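Local coordinates for uncharacterized protein PF1083 (Pyrococcus furiosus, PDB 3NRN), which is of unknown function but binds AMP in its nucleotide pocket and is probably a flavin-dependent oxidoreductase of the amine oxidase family, at residues M1-V6 with S231-S237; V212-E218 with L247-Y252; W369-L375 with A399-L403. All blocks are in the same frame, centred on the assembly; numbering follows the deposited sequence.

Contact 1 of 3, residues M1-V6 with S231-S237; sequences MRAVVV and SFDVAIS
The guanidinium group of Arg2 lies between two oxygens of the other segment: Ser231 OG sits over one face and Asp233 OD2 over the opposite one, both offset toward the rim, while Phe232 CA comes in at the edge. The salt bridge from Arg2 NH1 to Asp233 OD2 is long, 4.0 Å, and purely electrostatic, since the oxygen stands well off the guanidinium plane. The same Arg2 NH1 makes a weak hydrogen bond to Ser231 O. The ring of Phe232 carries Ala235 CB over the centre of one face and the backbone N of Val234 at its edge. Its CG is tucked between backbone N and carbonyl carbon (chi1 68°), leading the ring away from 1-6 so that CB is left to meet Val4 CG2 at 3.5 Å. Past these groups the chains run as neighbouring parallel strands in the middle of a five-stranded Rossmann-type sheet. Val4 bonds to 234-237 through both its N and its O: N donates to Val234 O at 3.0 Å, and O accepts from Ile236 N at 2.9 Å. Val6 N then reaches Ile236 O at 2.8 Å. At the start of the ladder Arg2 O takes two donors, Asp233 N and Val234 N, while Arg2 N is held by the anti lone pair of Asp233 OD2 at 2.6 Å. The selenium of the selenomethionine Met1 rests on Val234 CG2, 3.5 Å away. Strand 25-29 binds the other edge of 2-6, and at the far end Val6 touches the bound AMP, while Ser237 OG bonds to Thr244 in the following helix.

Contact 2 of 3, residues V212-E218 with L247-Y252; sequences VVEINIE and LIGRDY. With AMP (adenosine monophosphate), chain B.
Leu247, in the last turn of helix 241-248, packs its side chain on Ile215 and Val212 of strand 212-216. Its CB rests against Ile215 CG1 at 3.9 Å, with Ile215 CD1 close by. Chi1 (-69°, CG anti to the carbonyl carbon) turns CG toward the strand. From CG the methyls part: CD1 meets Ile215 CD1 and, more loosely, Val212 CG1, while CD2 lies against Val212 O at 3.5 Å and the carbonyl carbon of Val213. The backbone of the same residue is also used. Ile215 N donates to Leu247 O over 3.0 Å with a nearly straight N-H...O angle of 173°, but the donor stands well above the carbonyl plane rather than on a lone pair. One residue on, Ile248 packs CG1 on Ile215 CB and CG2 on Ile217 CG1. A water ties the two backbones together, donating to Ile215 O and Ile248 O and accepting from Ile217 N, so three main-chain polar groups share a single molecule where the strand and the helix both end. A classic beta bulge sets Val213 and Glu214 opposite the single residue Tyr223 of strand 221-224. Farther out, Tyr252 OH donates to Glu218 OE2 at 2.6 Å; the oxygen is met on its anti side, at the edge of the ring, with carboxylate and ring planes 60° apart. At the other end of the strand Val212 reads the adenine of AMP through its backbone: N donates to AMP N1 and O accepts from AMP N6, both at 3.1 Å. This paired pattern matches an unprotonated N1 beside an amino group, so it probably selects adenine over guanine, whose N1-H and O6 would face the N-H and C=O of Val212 the wrong way round.

Contact 3 of 3, residues W369-L375 with A399-L403; sequences WPLNEVL and ALEKL
Lys402 NZ reaches across from the last turn of helix 388-402 to hydrogen-bond Leu371 O at 2.7 Å. A weaker bond joins Lys402 NZ to Asn372 OD1 at 3.2 Å, and a water accepts from the ammonium while donating to Trp369 O. The lysine gets this far because its chain is stretched throughout, beginning with CG anti to the backbone N (chi1 -176°). On the way it passes over Leu375, whose CD2 lies 3.3 Å from Lys402 NZ. The other methyl, Leu375 CD1, packs on Ala399 CB at 3.8 Å and meets Leu403 CG tip to tip at 3.6 Å. Behind this shell, the loop that offers the carbonyls is pinned by its own side chains: Trp369 NE1 donates to Val374 O at 2.6 Å, and Asn372 N to Glu373 OE1. Pro370 CD covers part of one face of the indole, which also meets the ring of Phe253. The contact thus joins the C-terminal end of helix 388-402 to the entry of strand 374-376, an outermost strand of the parallel sheet, with strand 234-237 bonded alongside it and helix 241-248 packed against Trp369.

The three contacts lie on the same side of the chain's centre. Contacts 1 and 2 each hold a residue of the AMP pocket, Val6 and Val212, which pack together; contact 3 lies away from it. Contact 1 joins the central strand 2-6 to its neighbour 234-237, and contact 3, centred about 11 Å away, reaches the outermost strand 374-376 beside 234-237. Contact 2, centred about 13 Å from contact 1 and 15 Å from contact 3, connects the small antiparallel sheet to helix 241-248. Segments of contacts 1 and 2 alternate along the chain; contact 3 follows both. Chain regions far apart in sequence thus meet in one parallel sheet and its flanking elements, consistent with the family's Rossmann-type fold.

Contact 1 of 3, residues M1-V6 with S231-S237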
loop_
_atom_site.group_PDB
_atom_site.type_symbol
_atom_site.label_atom_id
_atom_site.label_comp_id
_atom_site.label_asym_id
_atom_site.label_seq_id
_atom_site.Cartn_x
_atom_site.Cartn_y
_atom_site.Cartn_z
HETATM N N MSE A 1 16.592 14.742 -18.752
HETATM C CA MSE A 1 16.241 15.993 -18.018
HETATM C C MSE A 1 16.596 15.889 -16.536
HETATM O O MSE A 1 17.059 14.852 -16.063
HETATM C CB MSE A 1 14.751 16.268 -18.145
HETATM C CG MSE A 1 13.906 15.178 -17.520
HETATM SE SE MSE A 1 12.065 15.653 -17.499
HETATM C CE MSE A 1 11.763 15.759 -19.408
ATOM N N ARG A 2 16.362 16.977 -15.810
ATOM C CA ARG A 2 16.654 17.039 -14.389
ATOM C C ARG A 2 15.383 16.809 -13.582
ATOM O O ARG A 2 14.394 17.537 -13.729
ATOM C CB ARG A 2 17.241 18.409 -14.032
ATOM C CG ARG A 2 18.158 18.394 -12.825
ATOM C CD ARG A 2 18.647 19.794 -12.457
ATOM N NE ARG A 2 19.149 20.547 -13.607
ATOM C CZ ARG A 2 18.440 21.448 -14.286
ATOM N NH1 ARG A 2 17.189 21.719 -13.936
ATOM N NH2 ARG A 2 18.982 22.081 -15.315
ATOM N N ALA A 3 15.414 15.798 -12.726
ATOM C CA ALA A 3 14.264 15.481 -11.898
ATOM C C ALA A 3 14.613 15.512 -10.418
ATOM O O ALA A 3 15.578 14.877 -9.983
ATOM C CB ALA A 3 13.713 14.101 -12.269
ATOM N N VAL A 4 13.828 16.262 -9.650
ATOM C CA VAL A 4 14.025 16.340 -8.209
ATOM C C VAL A 4 12.877 15.591 -7.538
ATOM O O VAL A 4 11.707 15.898 -7.765
ATOM C CB VAL A 4 14.015 17.810 -7.691
ATOM C CG1 VAL A 4 14.161 17.816 -6.175
ATOM C CG2 VAL A 4 15.151 18.608 -8.324
ATOM N N VAL A 5 13.213 14.612 -6.711
ATOM C CA VAL A 5 12.209 13.831 -6.002
ATOM C C VAL A 5 12.112 14.311 -4.559
ATOM O O VAL A 5 13.116 14.361 -3.846
ATOM C CB VAL A 5 12.580 12.340 -6.018
ATOM C CG1 VAL A 5 11.539 11.529 -5.258
ATOM C CG2 VAL A 5 12.686 11.861 -7.466
ATOM N N VAL A 6 10.909 14.680 -4.132
ATOM C CA VAL A 6 10.715 15.145 -2.769
ATOM C C VAL A 6 10.147 14.027 -1.918
ATOM O O VAL A 6 8.971 13.686 -2.027
ATOM C CB VAL A 6 9.759 16.370 -2.703
ATOM C CG1 VAL A 6 9.545 16.795 -1.258
ATOM C CG2 VAL A 6 10.343 17.520 -3.493
ATOM N N SER A 231 17.504 23.257 -8.907
ATOM C CA SER A 231 16.631 23.574 -10.031
ATOM C C SER A 231 16.143 22.251 -10.645
ATOM O O SER A 231 16.825 21.237 -10.554
ATOM C CB SER A 231 17.400 24.391 -11.071
ATOM O OG SER A 231 18.586 23.715 -11.450
ATOM N N PHE A 232 14.969 22.259 -11.265
ATOM C CA PHE A 232 14.440 21.034 -11.849
ATOM C C PHE A 232 13.661 21.250 -13.142
ATOM O O PHE A 232 13.146 22.341 -13.395
ATOM C CB PHE A 232 13.523 20.336 -10.831
ATOM C CG PHE A 232 12.233 21.086 -10.550
ATOM C CD1 PHE A 232 11.129 20.953 -11.391
ATOM C CD2 PHE A 232 12.134 21.934 -9.449
ATOM C CE1 PHE A 232 9.945 21.654 -11.132
ATOM C CE2 PHE A 232 10.966 22.634 -9.188
ATOM C CZ PHE A 232 9.866 22.493 -10.033
ATOM N N ASP A 233 13.587 20.199 -13.959
ATOM C CA ASP A 233 12.803 20.241 -15.195
ATOM C C ASP A 233 11.451 19.641 -14.806
ATOM O O ASP A 233 10.402 20.052 -15.294
ATOM C CB ASP A 233 13.472 19.407 -16.295
ATOM C CG ASP A 233 14.777 20.027 -16.774
ATOM O OD1 ASP A 233 14.762 21.221 -17.137
ATOM O OD2 ASP A 233 15.813 19.331 -16.782
ATOM N N VAL A 234 11.509 18.674 -13.891
ATOM C CA VAL A 234 10.342 17.994 -13.363
ATOM C C VAL A 234 10.567 17.699 -11.880
ATOM O O VAL A 234 11.681 17.386 -11.456
ATOM C CB VAL A 234 10.086 16.654 -14.101
ATOM C CG1 VAL A 234 9.096 15.811 -13.320
ATOM C CG2 VAL A 234 9.540 16.927 -15.495
ATOM N N ALA A 235 9.505 17.812 -11.094
ATOM C CA ALA A 235 9.580 17.536 -9.668
ATOM C C ALA A 235 8.566 16.443 -9.344
ATOM O O ALA A 235 7.406 16.527 -9.756
ATOM C CB ALA A 235 9.270 18.802 -8.866
ATOM N N ILE A 236 9.007 15.416 -8.621
ATOM C CA ILE A 236 8.124 14.321 -8.231
ATOM C C ILE A 236 7.943 14.365 -6.718
ATOM O O ILE A 236 8.889 14.136 -5.960
ATOM C CB ILE A 236 8.712 12.934 -8.596
ATOM C CG1 ILE A 236 8.927 12.831 -10.110
ATOM C CG2 ILE A 236 7.786 11.825 -8.087
ATOM C CD1 ILE A 236 7.691 13.066 -10.940
ATOM N N SER A 237 6.728 14.655 -6.276
ATOM C CA SER A 237 6.457 14.717 -4.848
ATOM C C SER A 237 5.897 13.403 -4.310
ATOM O O SER A 237 4.911 12.879 -4.819
ATOM C CB SER A 237 5.477 15.852 -4.539
ATOM O OG SER A 237 5.290 15.976 -3.137
#

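Contact 2 of 3, residues V212-E218 with L247-Y252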
loop_
_atom_site.group_PDB
_atom_site.type_symbol
_atom_site.label_atom_id
_atom_site.label_comp_id
_atom_site.label_asym_id
_atom_site.label_seq_id
_atom_site.Cartn_x
_atom_site.Cartn_y
_atom_site.Cartn_z
ATOM N N VAL A 212 12.522 19.731 2.352
ATOM C CA VAL A 212 12.072 20.699 1.364
ATOM C C VAL A 212 11.047 21.631 2.005
ATOM O O VAL A 212 10.142 21.182 2.707
ATOM C CB VAL A 212 11.434 19.997 0.144
ATOM C CG1 VAL A 212 10.916 21.041 -0.852
ATOM C CG2 VAL A 212 12.457 19.105 -0.520
ATOM N N VAL A 213 11.192 22.931 1.772
ATOM C CA VAL A 213 10.256 23.896 2.336
ATOM C C VAL A 213 9.540 24.685 1.251
ATOM O O VAL A 213 8.598 25.422 1.523
ATOM C CB VAL A 213 10.969 24.891 3.285
ATOM C CG1 VAL A 213 11.671 24.126 4.397
ATOM C CG2 VAL A 213 11.962 25.736 2.519
ATOM N N GLU A 214 9.972 24.512 0.010
ATOM C CA GLU A 214 9.358 25.245 -1.077
ATOM C C GLU A 214 9.637 24.639 -2.436
ATOM O O GLU A 214 10.788 24.371 -2.779
ATOM C CB GLU A 214 9.869 26.687 -1.074
ATOM C CG GLU A 214 9.139 27.622 -2.032
ATOM C CD GLU A 214 9.855 28.956 -2.186
ATOM O OE1 GLU A 214 10.406 29.456 -1.180
ATOM O OE2 GLU A 214 9.860 29.508 -3.308
ATOM N N ILE A 215 8.577 24.417 -3.204
ATOM C CA ILE A 215 8.718 23.905 -4.562
ATOM C C ILE A 215 8.226 25.102 -5.363
ATOM O O ILE A 215 7.022 25.313 -5.499
ATOM C CB ILE A 215 7.806 22.685 -4.838
ATOM C CG1 ILE A 215 8.165 21.536 -3.896
ATOM C CG2 ILE A 215 7.962 22.236 -6.285
ATOM C CD1 ILE A 215 7.276 20.296 -4.052
ATOM N N ASN A 216 9.160 25.907 -5.858
ATOM C CA ASN A 216 8.791 27.101 -6.602
ATOM C C ASN A 216 8.526 26.792 -8.070
ATOM O O ASN A 216 9.450 26.547 -8.836
ATOM C CB ASN A 216 9.888 28.159 -6.475
ATOM C CG ASN A 216 9.462 29.507 -7.027
ATOM O OD1 ASN A 216 8.830 29.586 -8.083
ATOM N ND2 ASN A 216 9.815 30.577 -6.320
ATOM N N ILE A 217 7.251 26.818 -8.448
ATOM C CA ILE A 217 6.818 26.532 -9.819
ATOM C C ILE A 217 7.308 27.517 -10.873
ATOM O O ILE A 217 7.680 27.120 -11.973
ATOM C CB ILE A 217 5.276 26.472 -9.903
ATOM C CG1 ILE A 217 4.772 25.324 -9.038
ATOM C CG2 ILE A 217 4.824 26.281 -11.338
ATOM C CD1 ILE A 217 5.445 24.032 -9.340
ATOM N N GLU A 218 7.294 28.801 -10.548
ATOM C CA GLU A 218 7.751 29.807 -11.495
ATOM C C GLU A 218 9.254 29.701 -11.771
ATOM O O GLU A 218 9.686 29.759 -12.923
ATOM C CB GLU A 218 7.411 31.204 -10.973
ATOM C CG GLU A 218 5.917 31.489 -10.917
ATOM C CD GLU A 218 5.607 32.884 -10.405
ATOM O OE1 GLU A 218 6.182 33.856 -10.940
ATOM O OE2 GLU A 218 4.784 33.013 -9.472
ATOM N N LEU A 247 3.711 23.162 -0.105
ATOM C CA LEU A 247 5.070 23.462 -0.556
ATOM C C LEU A 247 5.075 24.326 -1.800
ATOM O O LEU A 247 5.970 25.149 -2.007
ATOM C CB LEU A 247 5.842 22.167 -0.835
ATOM C CG LEU A 247 6.186 21.312 0.392
ATOM C CD1 LEU A 247 6.881 20.035 -0.052
ATOM C CD2 LEU A 247 7.090 22.102 1.343
ATOM N N ILE A 248 4.064 24.133 -2.634
ATOM C CA ILE A 248 3.942 24.886 -3.866
ATOM C C ILE A 248 3.307 26.244 -3.613
ATOM O O ILE A 248 3.765 27.258 -4.138
ATOM C CB ILE A 248 3.083 24.116 -4.888
ATOM C CG1 ILE A 248 3.883 22.934 -5.446
ATOM C CG2 ILE A 248 2.615 25.058 -5.983
ATOM C CD1 ILE A 248 3.074 21.987 -6.297
ATOM N N GLY A 249 2.251 26.248 -2.805
ATOM C CA GLY A 249 1.537 27.480 -2.510
ATOM C C GLY A 249 0.101 27.353 -2.982
ATOM O O GLY A 249 -0.166 27.047 -4.150
ATOM N N ARG A 250 -0.826 27.594 -2.065
ATOM C CA ARG A 250 -2.256 27.499 -2.338
ATOM C C ARG A 250 -2.776 28.322 -3.515
ATOM O O ARG A 250 -3.707 27.900 -4.198
ATOM C CB ARG A 250 -3.044 27.881 -1.083
ATOM C CG ARG A 250 -2.796 26.977 0.108
ATOM C CD ARG A 250 -3.552 27.493 1.338
ATOM N NE ARG A 250 -5.009 27.414 1.204
ATOM C CZ ARG A 250 -5.715 26.297 1.343
ATOM N NH1 ARG A 250 -5.111 25.148 1.621
ATOM N NH2 ARG A 250 -7.031 26.330 1.219
ATOM N N ASP A 251 -2.182 29.488 -3.749
ATOM C CA ASP A 251 -2.622 30.362 -4.834
ATOM C C ASP A 251 -2.518 29.756 -6.228
ATOM O O ASP A 251 -3.154 30.237 -7.170
ATOM C CB ASP A 251 -1.845 31.682 -4.807
ATOM C CG ASP A 251 -2.194 32.536 -3.604
ATOM O OD1 ASP A 251 -3.252 32.292 -2.991
ATOM O OD2 ASP A 251 -1.415 33.456 -3.278
ATOM N N TYR A 252 -1.725 28.703 -6.356
ATOM C CA TYR A 252 -1.527 28.048 -7.643
ATOM C C TYR A 252 -2.600 27.012 -7.970
ATOM O O TYR A 252 -2.519 26.337 -9.000
ATOM C CB TYR A 252 -0.135 27.395 -7.670
ATOM C CG TYR A 252 0.993 28.409 -7.669
ATOM C CD1 TYR A 252 1.422 29.004 -8.856
ATOM C CD2 TYR A 252 1.605 28.809 -6.478
ATOM C CE1 TYR A 252 2.425 29.971 -8.859
ATOM C CE2 TYR A 252 2.613 29.780 -6.471
ATOM C CZ TYR A 252 3.012 30.354 -7.664
ATOM O OH TYR A 252 3.986 31.329 -7.666
HETATM P P AMP B . 5.977 7.712 2.516
HETATM O O1P AMP B . 5.660 8.017 1.066
HETATM O O2P AMP B . 4.958 8.414 3.411
HETATM O O3P AMP B . 6.262 6.291 2.799
HETATM O "O5'" AMP B . 7.311 8.583 2.661
HETATM C "C5'" AMP B . 7.332 9.926 2.165
HETATM C "C4'" AMP B . 8.728 10.402 2.544
HETATM O "O4'" AMP B . 8.831 11.828 2.494
HETATM C "C3'" AMP B . 9.179 9.987 3.935
HETATM O "O3'" AMP B . 10.429 9.303 3.710
HETATM C "C2'" AMP B . 9.350 11.338 4.660
HETATM O "O2'" AMP B . 10.385 11.397 5.662
HETATM C "C1'" AMP B . 9.708 12.237 3.491
HETATM N N9 AMP B . 9.322 13.654 3.643
HETATM C C8 AMP B . 8.177 14.152 4.181
HETATM N N7 AMP B . 8.163 15.505 4.056
HETATM C C5 AMP B . 9.260 15.857 3.371
HETATM C C6 AMP B . 9.826 17.137 2.924
HETATM N N6 AMP B . 9.147 18.283 3.206
HETATM N N1 AMP B . 10.998 17.082 2.247
HETATM C C2 AMP B . 11.618 15.885 1.956
HETATM N N3 AMP B . 11.187 14.671 2.384
HETATM C C4 AMP B . 10.030 14.633 3.088
HETATM O O HOH W 1 5.326 27.620 -6.523
#

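Contact 3 of 3, residues W369-L375 with A399-L403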
loop_
_atom_site.group_PDB
_atom_site.type_symbol
_atom_site.label_atom_id
_atom_site.label_comp_id
_atom_site.label_asym_id
_atom_site.label_seq_id
_atom_site.Cartn_x
_atom_site.Cartn_y
_atom_site.Cartn_z
ATOM N N TRP A 369 -5.125 15.858 -9.874
ATOM C CA TRP A 369 -3.990 16.764 -9.685
ATOM C C TRP A 369 -3.929 17.642 -10.929
ATOM O O TRP A 369 -3.882 17.140 -12.040
ATOM C CB TRP A 369 -2.695 15.968 -9.515
ATOM C CG TRP A 369 -1.496 16.841 -9.306
ATOM C CD1 TRP A 369 -0.503 17.102 -10.205
ATOM C CD2 TRP A 369 -1.164 17.571 -8.117
ATOM N NE1 TRP A 369 0.428 17.948 -9.651
ATOM C CE2 TRP A 369 0.047 18.251 -8.370
ATOM C CE3 TRP A 369 -1.771 17.716 -6.866
ATOM C CZ2 TRP A 369 0.667 19.062 -7.414
ATOM C CZ3 TRP A 369 -1.154 18.526 -5.910
ATOM C CH2 TRP A 369 0.053 19.186 -6.192
ATOM N N PRO A 370 -3.920 18.974 -10.748
ATOM C CA PRO A 370 -3.885 19.955 -11.843
ATOM C C PRO A 370 -2.571 20.352 -12.526
ATOM O O PRO A 370 -2.602 20.865 -13.642
ATOM C CB PRO A 370 -4.560 21.166 -11.212
ATOM C CG PRO A 370 -3.981 21.137 -9.827
ATOM C CD PRO A 370 -4.045 19.652 -9.445
ATOM N N LEU A 371 -1.427 20.134 -11.882
ATOM C CA LEU A 371 -0.148 20.547 -12.473
ATOM C C LEU A 371 0.563 19.469 -13.287
ATOM O O LEU A 371 0.299 18.282 -13.116
ATOM C CB LEU A 371 0.780 21.064 -11.364
ATOM C CG LEU A 371 0.155 22.200 -10.553
ATOM C CD1 LEU A 371 1.095 22.639 -9.447
ATOM C CD2 LEU A 371 -0.146 23.367 -11.491
ATOM N N ASN A 372 1.473 19.895 -14.160
ATOM C CA ASN A 372 2.216 18.977 -15.018
ATOM C C ASN A 372 3.721 18.955 -14.733
ATOM O O ASN A 372 4.384 17.943 -14.967
ATOM C CB ASN A 372 2.005 19.343 -16.493
ATOM C CG ASN A 372 0.535 19.440 -16.875
ATOM O OD1 ASN A 372 -0.281 18.612 -16.472
ATOM N ND2 ASN A 372 0.198 20.445 -17.669
ATOM N N GLU A 373 4.261 20.073 -14.251
ATOM C CA GLU A 373 5.691 20.170 -13.950
ATOM C C GLU A 373 5.990 19.503 -12.615
ATOM O O GLU A 373 7.131 19.140 -12.326
ATOM C CB GLU A 373 6.148 21.637 -13.902
ATOM C CG GLU A 373 5.423 22.510 -12.882
ATOM C CD GLU A 373 4.155 23.161 -13.440
ATOM O OE1 GLU A 373 3.238 22.433 -13.880
ATOM O OE2 GLU A 373 4.079 24.410 -13.437
ATOM N N VAL A 374 4.954 19.371 -11.796
ATOM C CA VAL A 374 5.077 18.718 -10.502
ATOM C C VAL A 374 3.960 17.700 -10.436
ATOM O O VAL A 374 2.802 18.037 -10.687
ATOM C CB VAL A 374 4.889 19.697 -9.316
ATOM C CG1 VAL A 374 5.015 18.944 -8.004
ATOM C CG2 VAL A 374 5.915 20.812 -9.390
ATOM N N LEU A 375 4.313 16.460 -10.113
ATOM C CA LEU A 375 3.330 15.389 -9.995
ATOM C C LEU A 375 3.453 14.732 -8.635
ATOM O O LEU A 375 4.499 14.789 -7.996
ATOM C CB LEU A 375 3.529 14.331 -11.084
ATOM C CG LEU A 375 3.385 14.766 -12.542
ATOM C CD1 LEU A 375 3.478 13.529 -13.426
ATOM C CD2 LEU A 375 2.049 15.489 -12.760
ATOM N N ALA A 399 1.893 8.416 -13.716
ATOM C CA ALA A 399 2.630 9.673 -13.705
ATOM C C ALA A 399 3.643 9.636 -14.844
ATOM O O ALA A 399 3.752 10.587 -15.617
ATOM C CB ALA A 399 3.345 9.868 -12.368
ATOM N N LEU A 400 4.375 8.530 -14.951
ATOM C CA LEU A 400 5.372 8.382 -16.005
ATOM C C LEU A 400 4.745 8.513 -17.400
ATOM O O LEU A 400 5.335 9.121 -18.294
ATOM C CB LEU A 400 6.089 7.034 -15.871
ATOM C CG LEU A 400 6.859 6.798 -14.566
ATOM C CD1 LEU A 400 7.471 5.393 -14.570
ATOM C CD2 LEU A 400 7.954 7.857 -14.416
ATOM N N GLU A 401 3.554 7.947 -17.589
ATOM C CA GLU A 401 2.885 8.051 -18.883
ATOM C C GLU A 401 2.443 9.496 -19.120
ATOM O O GLU A 401 2.568 10.018 -20.230
ATOM C CB GLU A 401 1.656 7.138 -18.950
ATOM C CG GLU A 401 1.955 5.649 -18.831
ATOM C CD GLU A 401 1.007 4.799 -19.657
ATOM O OE1 GLU A 401 -0.207 5.107 -19.673
ATOM O OE2 GLU A 401 1.474 3.821 -20.284
ATOM N N LYS A 402 1.919 10.139 -18.078
ATOM C CA LYS A 402 1.476 11.524 -18.200
ATOM C C LYS A 402 2.650 12.404 -18.611
ATOM O O LYS A 402 2.478 13.410 -19.296
ATOM C CB LYS A 402 0.898 12.039 -16.881
ATOM C CG LYS A 402 0.333 13.444 -16.995
ATOM C CD LYS A 402 -0.031 14.035 -15.642
ATOM C CE LYS A 402 -0.473 15.483 -15.784
ATOM N NZ LYS A 402 -0.711 16.118 -14.458
ATOM N N LEU A 403 3.849 12.025 -18.187
ATOM C CA LEU A 403 5.043 12.792 -18.532
ATOM C C LEU A 403 5.557 12.358 -19.886
ATOM O O LEU A 403 6.529 12.913 -20.392
ATOM C CB LEU A 403 6.145 12.572 -17.491
ATOM C CG LEU A 403 5.860 13.119 -16.094
ATOM C CD1 LEU A 403 6.958 12.686 -15.136
ATOM C CD2 LEU A 403 5.749 14.640 -16.158
HETATM O O HOH W 2 -2.614 14.993 -13.049
#